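Side-chain contacts in Melibiose/raffinose/stachyose-binding protein MelE (PDB 4R6H), which binds melibiose, raffinose and stachyose and serves the ABC transporter complex MelEDC-MsmX in their import: residues Y75-M78 / M79-R82; T40-T43 / D44-D48; Q319-E322 / A323-I327. All coordinates share one frame; numbering follows the deposited sequence.

Contact 1: residues Y75-M78 / M79-R82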
loop_
_atom_site.group_PDB
_atom_site.type_symbol
_atom_site.label_atom_id
_atom_site.label_comp_id
_atom_site.label_asym_id
_atom_site.label_seq_id
_atom_site.Cartn_x
_atom_site.Cartn_y
_atom_site.Cartn_z
ATOM N N TYR A 75 -9.185 14.493 -0.104
ATOM C CA TYR A 75 -7.831 14.810 -0.586
ATOM C C TYR A 75 -7.740 14.913 -2.102
ATOM O O TYR A 75 -7.237 15.903 -2.651
ATOM C CB TYR A 75 -6.842 13.756 -0.066
ATOM C CG TYR A 75 -5.397 14.142 -0.271
ATOM C CD1 TYR A 75 -4.750 13.890 -1.464
ATOM C CD2 TYR A 75 -4.703 14.775 0.728
ATOM C CE1 TYR A 75 -3.455 14.300 -1.670
ATOM C CE2 TYR A 75 -3.388 15.158 0.555
ATOM C CZ TYR A 75 -2.755 14.906 -0.629
ATOM O OH TYR A 75 -1.432 15.289 -0.822
ATOM N N GLU A 76 -8.200 13.876 -2.799
ATOM C CA GLU A 76 -8.072 13.804 -4.240
ATOM C C GLU A 76 -8.812 14.955 -4.932
ATOM O O GLU A 76 -8.268 15.581 -5.839
ATOM C CB GLU A 76 -8.565 12.458 -4.780
ATOM C CG GLU A 76 -8.343 12.276 -6.269
ATOM C CD GLU A 76 -8.844 10.928 -6.768
ATOM O OE1 GLU A 76 -8.832 9.961 -5.981
ATOM O OE2 GLU A 76 -9.248 10.838 -7.942
ATOM N N ASN A 77 -10.046 15.197 -4.514
ATOM C CA ASN A 77 -10.830 16.288 -5.081
ATOM C C ASN A 77 -10.190 17.663 -4.860
ATOM O O ASN A 77 -10.096 18.489 -5.761
ATOM C CB ASN A 77 -12.246 16.260 -4.489
ATOM C CG ASN A 77 -13.108 15.114 -5.037
ATOM O OD1 ASN A 77 -12.991 14.737 -6.194
ATOM N ND2 ASN A 77 -13.990 14.563 -4.185
ATOM N N MET A 78 -9.703 17.905 -3.654
ATOM C CA MET A 78 -9.046 19.181 -3.359
ATOM C C MET A 78 -7.762 19.354 -4.158
ATOM O O MET A 78 -7.497 20.416 -4.689
ATOM C CB MET A 78 -8.776 19.298 -1.862
ATOM C CG MET A 78 -10.050 19.483 -1.066
ATOM S SD MET A 78 -9.728 19.516 0.694
ATOM C CE MET A 78 -11.347 19.910 1.357
ATOM N N MET A 79 -6.959 18.298 -4.282
ATOM C CA MET A 79 -5.727 18.426 -5.055
ATOM C C MET A 79 -5.977 18.584 -6.529
ATOM O O MET A 79 -5.228 19.276 -7.213
ATOM C CB MET A 79 -4.748 17.268 -4.752
ATOM C CG MET A 79 -4.139 17.359 -3.355
ATOM S SD MET A 79 -3.102 18.819 -3.096
ATOM C CE MET A 79 -1.861 18.553 -4.361
ATOM N N ARG A 80 -7.048 17.957 -7.017
ATOM C CA ARG A 80 -7.420 18.099 -8.412
ATOM C C ARG A 80 -7.736 19.561 -8.723
ATOM O O ARG A 80 -7.282 20.100 -9.731
ATOM C CB ARG A 80 -8.604 17.191 -8.755
ATOM C CG ARG A 80 -9.190 17.427 -10.148
ATOM C CD ARG A 80 -10.393 16.532 -10.425
ATOM N NE ARG A 80 -11.379 16.496 -9.345
ATOM C CZ ARG A 80 -12.330 17.395 -9.068
ATOM N NH1 ARG A 80 -12.546 18.473 -9.819
ATOM N NH2 ARG A 80 -13.118 17.171 -8.018
ATOM N N VAL A 81 -8.506 20.186 -7.839
ATOM C CA VAL A 81 -8.915 21.580 -8.021
ATOM C C VAL A 81 -7.676 22.456 -7.868
ATOM O O VAL A 81 -7.467 23.347 -8.671
ATOM C CB VAL A 81 -9.987 21.973 -6.983
ATOM C CG1 VAL A 81 -10.173 23.474 -6.970
ATOM C CG2 VAL A 81 -11.289 21.233 -7.264
ATOM N N ARG A 82 -6.826 22.183 -6.867
ATOM C CA ARG A 82 -5.618 22.996 -6.690
ATOM C C ARG A 82 -4.655 22.893 -7.877
ATOM O O ARG A 82 -4.048 23.899 -8.256
ATOM C CB ARG A 82 -4.886 22.621 -5.420
ATOM C CG ARG A 82 -5.601 23.116 -4.177
ATOM C CD ARG A 82 -4.750 22.795 -2.953
ATOM N NE ARG A 82 -5.110 23.421 -1.691
ATOM C CZ ARG A 82 -4.626 24.590 -1.254
ATOM N NH1 ARG A 82 -4.972 25.025 -0.053
ATOM N NH2 ARG A 82 -3.848 25.340 -2.016
HETATM O O HOH W 1 -10.917 13.926 -8.142
#
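In the opening turns of helix 75-84, Tyr75 and Met79 form an i to i+4 Met-aromatic pair, their side chains running alongside each other and pointing the same way. Met79 CG lies over one face of the phenol ring, 4.0 Å from the ring centroid of Tyr75 and 30° off its normal, a CH-pi contact whose closest approach is 3.6 Å to Tyr75 CE1. Met79 is bent at both of its next torsions, which leaves SD at a more distant, oblique position, 5.1 Å from the same centroid. In the backbone, Met79 N donates to Tyr75 O at 2.9 Å. Tyr75 OH is bonded to Asp93 O, and the ring also meets His95 nearly at right angles, so the hydroxyl is tied and the ring is packed by both Met79 and His95.

On the exposed side, Asn77 and Arg80 clasp each other. Arg80 NH2 donates almost straight to Asn77 OD1 at 3.0 Å; the oxygen lies in the guanidinium plane, whereas the donor stands above the amide plane, the two planes being 74° apart. A bend at chi3 of Arg80 (47°) folds the guanidinium back to make this possible. Water 1 bridges the same two side chains, accepting from Arg80 NE at 2.9 Å and donating to Asn77 OD1 at 3.0 Å. With Tyr75 and Met79 packed on Phe92 and Tyr102, and Asn77 and Arg80 on the outside, the segment has the two-sided character of an amphipathic surface helix in an alpha/beta lobe.

Contact 2: residues T40-T43 / D44-D48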
loop_
_atom_site.group_PDB
_atom_site.type_symbol
_atom_site.label_atom_id
_atom_site.label_comp_id
_atom_site.label_asym_id
_atom_site.label_seq_id
_atom_site.Cartn_x
_atom_site.Cartn_y
_atom_site.Cartn_z
ATOM N N THR A 40 -2.033 12.688 3.374
ATOM C CA THR A 40 -3.054 11.603 3.399
ATOM C C THR A 40 -3.043 10.740 4.665
ATOM O O THR A 40 -3.751 9.742 4.717
ATOM C CB THR A 40 -2.940 10.681 2.177
ATOM O OG1 THR A 40 -1.755 9.858 2.225
ATOM C CG2 THR A 40 -3.047 11.460 0.883
ATOM N N MET A 41 -2.243 11.116 5.655
ATOM C CA MET A 41 -2.179 10.345 6.898
ATOM C C MET A 41 -3.562 10.280 7.531
ATOM O O MET A 41 -4.320 11.229 7.463
ATOM C CB MET A 41 -1.179 10.929 7.876
ATOM C CG MET A 41 0.240 10.744 7.435
ATOM S SD MET A 41 1.410 11.439 8.599
ATOM C CE MET A 41 2.950 11.337 7.691
ATOM N N SER A 42 -3.842 9.156 8.164
ATOM C CA SER A 42 -5.205 8.807 8.620
ATOM C C SER A 42 -5.325 8.553 10.115
ATOM O O SER A 42 -6.368 8.809 10.684
ATOM C CB SER A 42 -5.734 7.605 7.818
ATOM O OG SER A 42 -4.852 6.511 7.845
ATOM N N THR A 43 -4.285 8.064 10.759
ATOM C CA THR A 43 -4.409 7.641 12.162
ATOM C C THR A 43 -4.010 8.732 13.126
ATOM O O THR A 43 -3.282 9.707 12.776
ATOM C CB THR A 43 -3.565 6.394 12.482
ATOM O OG1 THR A 43 -2.199 6.765 12.651
ATOM C CG2 THR A 43 -3.694 5.299 11.445
ATOM N N ASP A 44 -4.526 8.635 14.347
ATOM C CA ASP A 44 -4.176 9.602 15.351
ATOM C C ASP A 44 -2.675 9.663 15.590
ATOM O O ASP A 44 -2.154 10.756 15.748
ATOM C CB ASP A 44 -4.909 9.336 16.679
ATOM C CG ASP A 44 -6.402 9.674 16.595
ATOM O OD1 ASP A 44 -6.901 10.111 15.544
ATOM O OD2 ASP A 44 -7.093 9.539 17.609
ATOM N N SER A 45 -1.987 8.511 15.615
ATOM C CA SER A 45 -0.543 8.495 15.901
ATOM C C SER A 45 0.179 9.271 14.804
ATOM O O SER A 45 1.089 10.045 15.061
ATOM C CB SER A 45 0.064 7.091 15.989
ATOM O OG SER A 45 -0.131 6.352 14.795
ATOM N N GLU A 46 -0.277 9.070 13.567
ATOM C CA GLU A 46 0.407 9.730 12.446
ATOM C C GLU A 46 0.181 11.215 12.510
ATOM O O GLU A 46 1.127 12.033 12.420
ATOM C CB GLU A 46 -0.130 9.206 11.135
ATOM C CG GLU A 46 0.257 7.779 10.894
ATOM C CD GLU A 46 -0.485 7.092 9.807
ATOM O OE1 GLU A 46 -1.546 7.564 9.323
ATOM O OE2 GLU A 46 0.021 6.014 9.473
ATOM N N ARG A 47 -1.089 11.603 12.608
ATOM C CA ARG A 47 -1.393 13.011 12.632
ATOM C C ARG A 47 -0.765 13.718 13.815
ATOM O O ARG A 47 -0.247 14.818 13.651
ATOM C CB ARG A 47 -2.918 13.218 12.561
ATOM C CG ARG A 47 -3.511 12.675 11.297
ATOM C CD ARG A 47 -4.958 13.082 11.126
ATOM N NE ARG A 47 -5.535 12.547 9.886
ATOM C CZ ARG A 47 -6.820 12.661 9.540
ATOM N NH1 ARG A 47 -7.688 13.310 10.326
ATOM N NH2 ARG A 47 -7.239 12.150 8.394
ATOM N N ASP A 48 -0.860 13.144 15.016
ATOM C CA ASP A 48 -0.286 13.771 16.202
ATOM C C ASP A 48 1.248 13.894 16.123
ATOM O O ASP A 48 1.820 14.896 16.493
ATOM C CB ASP A 48 -0.690 13.025 17.483
ATOM C CG ASP A 48 -2.202 13.009 17.713
ATOM O OD1 ASP A 48 -2.937 13.743 17.008
ATOM O OD2 ASP A 48 -2.654 12.224 18.591
HETATM O O HOH W 2 -6.952 10.634 12.692
#
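The carbonyl oxygen of Met41 is gripped by the NE and NH2 edge of the Arg47 guanidinium, two nitrogens on one atom. Arg47 NE reaches Met41 O at 3.0 Å from above the carbonyl plane, and Arg47 NH2 reaches it at 3.2 Å in that plane, on a lone pair; the oxygen itself lies close to the guanidinium plane. This clasp belongs to the N-terminal cap of helix 44-60, where the loop leaving strand 33-38 turns into the helix. Thr43 is the N-cap, and the carboxylate of Glu46, three residues on, bonds back to its amide, as the glutamate of a capping box does: Glu46 OE1 accepts from Thr43 N at 3.1 Å, from above the carboxylate plane. The same oxygen takes Ser42 N at 3.0 Å, nearly along its C-O bond, so one carboxylate oxygen ties down two successive loop amides. Glu46 reaches back this far because its chain is extended beyond CG (chi2 166°), crossing the Thr43 side chain at a slant; Met41 lies across its root, SD 3.7 Å from Glu46 CB. The chi1 of Thr43 (78°) turns OG1 toward the first turn of the helix, where it donates to Ser45 OG, whose hydroxyl is also bonded to Ala342 O of helix 333-343. A leucine in place of Arg47 takes away both donors and would probably leave the Met41 carbonyl without its clasp and the loop freer to shift against the helix. The helix backbone begins with Arg47 N donating to Thr43 O at 2.9 Å. Beside it, water 2 donates to Ser42 O at 2.8 Å and to Asp44 OD1 at 2.9 Å.

Contact 3: residues Q319-E322 / A323-I327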
loop_
_atom_site.group_PDB
_atom_site.type_symbol
_atom_site.label_atom_id
_atom_site.label_comp_id
_atom_site.label_asym_id
_atom_site.label_seq_id
_atom_site.Cartn_x
_atom_site.Cartn_y
_atom_site.Cartn_z
ATOM N N GLN A 319 7.339 29.670 -1.479
ATOM C CA GLN A 319 8.038 29.269 -0.279
ATOM C C GLN A 319 8.814 27.942 -0.478
ATOM O O GLN A 319 9.016 27.190 0.480
ATOM C CB GLN A 319 7.017 29.182 0.856
ATOM C CG GLN A 319 6.935 30.498 1.625
ATOM C CD GLN A 319 5.587 30.762 2.253
ATOM O OE1 GLN A 319 5.340 31.852 2.767
ATOM N NE2 GLN A 319 4.705 29.775 2.212
ATOM N N LEU A 320 9.273 27.717 -1.698
ATOM C CA LEU A 320 10.000 26.497 -2.049
ATOM C C LEU A 320 11.190 26.281 -1.124
ATOM O O LEU A 320 11.493 25.150 -0.745
ATOM C CB LEU A 320 10.473 26.540 -3.509
ATOM C CG LEU A 320 11.195 25.301 -4.015
ATOM C CD1 LEU A 320 10.376 24.029 -3.810
ATOM C CD2 LEU A 320 11.651 25.416 -5.483
ATOM N N LYS A 321 11.901 27.354 -0.791
ATOM C CA LYS A 321 13.100 27.223 0.044
ATOM C C LYS A 321 12.726 26.651 1.420
ATOM O O LYS A 321 13.389 25.703 1.905
ATOM C CB LYS A 321 13.836 28.593 0.132
ATOM C CG LYS A 321 13.975 29.257 1.494
ATOM C CD LYS A 321 15.226 28.793 2.220
ATOM C CE LYS A 321 15.373 29.525 3.547
ATOM N NZ LYS A 321 16.305 28.814 4.460
ATOM N N GLU A 322 11.659 27.174 2.005
ATOM C CA GLU A 322 11.162 26.741 3.299
ATOM C C GLU A 322 10.618 25.304 3.223
ATOM O O GLU A 322 10.759 24.528 4.175
ATOM C CB GLU A 322 10.042 27.664 3.819
ATOM C CG GLU A 322 10.465 29.085 4.244
ATOM C CD GLU A 322 10.942 30.026 3.115
ATOM O OE1 GLU A 322 10.525 29.953 1.923
ATOM O OE2 GLU A 322 11.751 30.918 3.448
ATOM N N ALA A 323 9.967 25.010 2.119
ATOM C CA ALA A 323 9.455 23.649 1.840
ATOM C C ALA A 323 10.616 22.649 1.869
ATOM O O ALA A 323 10.494 21.558 2.486
ATOM C CB ALA A 323 8.760 23.607 0.513
ATOM N N LYS A 324 11.701 22.969 1.170
ATOM C CA LYS A 324 12.905 22.130 1.206
ATOM C C LYS A 324 13.536 22.069 2.588
ATOM O O LYS A 324 13.989 20.973 3.012
ATOM C CB LYS A 324 13.926 22.575 0.166
ATOM C CG LYS A 324 13.474 22.298 -1.245
ATOM C CD LYS A 324 14.550 22.689 -2.255
ATOM C CE LYS A 324 14.102 22.391 -3.661
ATOM N NZ LYS A 324 15.113 22.874 -4.660
ATOM N N ASP A 325 13.557 23.195 3.323
ATOM C CA ASP A 325 14.089 23.187 4.682
ATOM C C ASP A 325 13.261 22.206 5.546
ATOM O O ASP A 325 13.815 21.480 6.388
ATOM C CB ASP A 325 14.021 24.569 5.359
ATOM C CG ASP A 325 15.025 25.576 4.820
ATOM O OD1 ASP A 325 16.032 25.218 4.194
ATOM O OD2 ASP A 325 14.737 26.774 5.056
ATOM N N PHE A 326 11.941 22.169 5.312
ATOM C CA PHE A 326 11.081 21.304 6.105
ATOM C C PHE A 326 11.368 19.810 5.756
ATOM O O PHE A 326 11.407 18.942 6.648
ATOM C CB PHE A 326 9.597 21.646 5.872
ATOM C CG PHE A 326 8.669 20.929 6.809
ATOM C CD1 PHE A 326 8.154 19.680 6.502
ATOM C CD2 PHE A 326 8.342 21.478 8.009
ATOM C CE1 PHE A 326 7.343 19.030 7.387
ATOM C CE2 PHE A 326 7.524 20.824 8.901
ATOM C CZ PHE A 326 7.034 19.585 8.602
ATOM N N ILE A 327 11.514 19.515 4.462
ATOM C CA ILE A 327 11.855 18.154 4.048
ATOM C C ILE A 327 13.187 17.735 4.712
ATOM O O ILE A 327 13.308 16.624 5.259
ATOM C CB ILE A 327 11.921 18.045 2.519
ATOM C CG1 ILE A 327 10.518 18.143 1.909
ATOM C CG2 ILE A 327 12.593 16.741 2.127
ATOM C CD1 ILE A 327 10.499 18.235 0.397
HETATM O O HOH W 3 16.091 25.324 1.254
#
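Lys321 and Asp325, one helical turn apart, slant across each other and meet at their charged ends. Lys321 NZ lies 2.6 Å from Asp325 OD2, a short salt bridge that uses the syn lone pair of the carboxylate, on the side of its other oxygen. An off-staggered chi1 (118°) and a bend at chi2 (88°) together bring the end of Lys321 round to Asp325, although its CB points away; CE comes alongside as well, 3.2 Å from Asp325 OD2. The second carboxylate oxygen is engaged by water 3, which donates to Asp325 OD1 at 2.9 Å and to Lys321 O at 2.8 Å, so the carboxylate meets the Lys321 ammonium directly and the Lys321 carbonyl through water. Leu320 and Lys324 also pass at an angle, more loosely, with Leu320 CD1 4.1 Å from Lys324 CE. All this lies on the first turns of helix 320-331, for which Gln319 is the N-cap residue. The inner side packs on strands of two sheets: Ala323 on Ala313 and Leu91 of strands 310-313 and 91-92, Phe326 on Leu35 and Ile37 of strand 33-38, its ring edge-to-face with Phe57. Glu322 turns its carboxylate to Lys33 in a salt bridge, while its carbonyl oxygen accepts from Phe326 N at 2.9 Å.

In the fold
Along the chain contact 2 comes first, then contact 1, and contact 3 follows after more than two hundred residues. Contact 2 begins helix 44-60, the crossover between parallel strands 33-38 and 64-69; contact 1 begins helix 75-84, which follows the second strand. Their centres are about 19 Å apart, yet they touch where Tyr75 CD2 packs 3.7 Å from Thr40 CG2. Contact 3 stands apart, its nearest atoms about 11 Å from contact 1 and about 9 Å from contact 2, but its helix 320-331 packs on strand 33-38. Sequence-distant parts thus build one lobe of the two-lobed solute-binding fold, here captured open.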